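Murein peptide amidase A (Escherichia coli O157:H7, PDB 5HXD) probably hydrolyses the gamma-D-glutamyl-diaminopimelate amide bond of murein tripeptide in muropeptide degradation, as a zinc-dependent M14-family peptidase. Local coordinates at residues Phe225-Ala228 with Asn229-Arg232. Sequence-based numbering, arbitrary orientation.
Sequences FAMA and NLLR
F225 turns its CG trans to the backbone N (chi1 173°) while N229, one turn later, keeps its CG beside the backbone N (chi1 -68°), and the two torsions bring the amide over the phenyl ring. ND2 of N229 lies above one ring face, displaced toward the rim, 3.1 Å from CZ of F225; amide and ring planes are almost perpendicular, 85° apart. As modelled, the nitrogen is the branch that faces the ring. The other branch serves R232: OD1 of N229 accepts weak hydrogen bonds from NH2 (2.9 Å) and NE of R232. Ring, amide and guanidinium thus come in succession, the last from beyond the helical residues.

The backbone beneath is helical. N229 N donates to F225 O at 3.1 Å and, weakly, to A226 O. L230 N donates to A226 O at 2.9 Å, and L231 N bonds to M227 O at 3.2 Å. R232 N bonds to N229 O, an i to i+3 bond.

On the buried flank, SD of M227 approaches CD2 of L230 loosely, at 4.4 Å. M227 packs on helix 53-65, L230 on W174 and L175 of helix 170-178, and both touch F156 of strand 153-157. Residues 225-230 make up most of the short amphipathic helix 224-230, with F225, N229 and R232 on the more exposed side and A226, M227, L230 and L231 buried, packed on helices 53-65 and 170-178 and reaching the central mixed sheet at F156, in the alpha/beta fold of M14 zinc carboxypeptidases.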
ATOM      1  N   PHE A 225       9.113  11.892  12.896  1.00 56.82           N
ATOM      2  CA  PHE A 225       9.139  12.882  13.962  1.00 57.73           C
ATOM      3  C   PHE A 225       7.851  13.691  13.924  1.00 61.34           C
ATOM      4  O   PHE A 225       7.089  13.758  14.907  1.00 58.69           O
ATOM      5  CB  PHE A 225      10.369  13.794  13.819  1.00 57.67           C
ATOM      6  CG  PHE A 225      10.388  14.958  14.778  1.00 68.05           C
ATOM      7  CD1 PHE A 225      10.862  14.806  16.074  1.00 70.69           C
ATOM      8  CD2 PHE A 225       9.924  16.219  14.384  1.00 70.87           C
ATOM      9  CE1 PHE A 225      10.868  15.891  16.962  1.00 66.08           C
ATOM     10  CE2 PHE A 225       9.927  17.298  15.270  1.00 65.28           C
ATOM     11  CZ  PHE A 225      10.404  17.130  16.557  1.00 61.28           C
ATOM     12  N   ALA A 226       7.607  14.299  12.771  1.00 59.39           N
ATOM     13  CA  ALA A 226       6.423  15.118  12.583  1.00 58.00           C
ATOM     14  C   ALA A 226       5.134  14.309  12.797  1.00 58.75           C
ATOM     15  O   ALA A 226       4.254  14.748  13.535  1.00 61.11           O
ATOM     16  CB  ALA A 226       6.444  15.757  11.199  1.00 53.53           C
ATOM     17  N   MET A 227       5.023  13.134  12.172  1.00 58.00           N
ATOM     18  CA  MET A 227       3.809  12.325  12.299  1.00 56.08           C
ATOM     19  C   MET A 227       3.490  11.973  13.751  1.00 56.07           C
ATOM     20  O   MET A 227       2.345  12.105  14.192  1.00 55.81           O
ATOM     21  CB  MET A 227       3.912  11.038  11.485  1.00 54.58           C
ATOM     22  CG  MET A 227       2.546  10.380  11.264  1.00 49.43           C
ATOM     23  SD  MET A 227       1.382  11.391  10.306  1.00 50.10           S
ATOM     24  CE  MET A 227       2.149  11.315   8.682  1.00 50.39           C
ATOM     25  N   ALA A 228       4.508  11.528  14.484  1.00 57.40           N
ATOM     26  CA  ALA A 228       4.383  11.220  15.907  1.00 54.10           C
ATOM     27  C   ALA A 228       3.915  12.422  16.731  1.00 52.07           C
ATOM     28  O   ALA A 228       3.175  12.266  17.700  1.00 53.43           O
ATOM     29  CB  ALA A 228       5.712  10.712  16.447  1.00 52.82           C
ATOM     30  N   ASN A 229       4.364  13.616  16.363  1.00 51.51           N
ATOM     31  CA  ASN A 229       4.008  14.812  17.129  1.00 56.14           C
ATOM     32  C   ASN A 229       2.587  15.252  16.801  1.00 59.52           C
ATOM     33  O   ASN A 229       1.902  15.841  17.646  1.00 54.27           O
ATOM     34  CB  ASN A 229       4.993  15.961  16.876  1.00 48.64           C
ATOM     35  CG  ASN A 229       6.373  15.683  17.440  1.00 56.00           C
ATOM     36  OD1 ASN A 229       6.526  14.926  18.398  1.00 57.49           O
ATOM     37  ND2 ASN A 229       7.389  16.289  16.842  1.00 58.73           N
ATOM     38  N   LEU A 230       2.147  14.939  15.580  1.00 57.60           N
ATOM     39  CA  LEU A 230       0.782  15.222  15.132  1.00 54.40           C
ATOM     40  C   LEU A 230      -0.252  14.397  15.895  1.00 52.67           C
ATOM     41  O   LEU A 230      -1.365  14.866  16.155  1.00 51.36           O
ATOM     42  CB  LEU A 230       0.643  14.959  13.631  1.00 57.92           C
ATOM     43  CG  LEU A 230      -0.763  15.203  13.075  1.00 57.15           C
ATOM     44  CD1 LEU A 230      -1.239  16.614  13.431  1.00 57.06           C
ATOM     45  CD2 LEU A 230      -0.804  14.974  11.571  1.00 52.43           C
ATOM     46  N   LEU A 231       0.117  13.170  16.256  1.00 53.14           N
ATOM     47  CA  LEU A 231      -0.769  12.312  17.051  1.00 57.52           C
ATOM     48  C   LEU A 231      -1.029  12.894  18.449  1.00 55.06           C
ATOM     49  O   LEU A 231      -1.998  12.519  19.103  1.00 55.47           O
ATOM     50  CB  LEU A 231      -0.192  10.893  17.169  1.00 49.57           C
ATOM     51  CG  LEU A 231       0.066  10.144  15.847  1.00 52.62           C
ATOM     52  CD1 LEU A 231       1.079   9.027  16.009  1.00 53.16           C
ATOM     53  CD2 LEU A 231      -1.210   9.584  15.265  1.00 48.83           C
ATOM     54  N   ARG A 232      -0.172  13.812  18.896  1.00 52.10           N
ATOM     55  CA  ARG A 232      -0.301  14.415  20.228  1.00 57.86           C
ATOM     56  C   ARG A 232      -0.409  15.941  20.182  1.00 53.38           C
ATOM     57  O   ARG A 232      -0.075  16.610  21.150  1.00 53.75           O
ATOM     58  CB  ARG A 232       0.897  14.022  21.105  1.00 58.19           C
ATOM     59  CG  ARG A 232       2.248  14.434  20.513  1.00 57.36           C
ATOM     60  CD  ARG A 232       3.408  14.234  21.489  1.00 55.67           C
ATOM     61  NE  ARG A 232       4.640  14.867  21.009  1.00 54.08           N
ATOM     62  CZ  ARG A 232       5.780  14.905  21.695  1.00 58.80           C
ATOM     63  NH1 ARG A 232       5.844  14.339  22.890  1.00 61.18           N
ATOM     64  NH2 ARG A 232       6.857  15.502  21.188  1.00 57.09           N
TER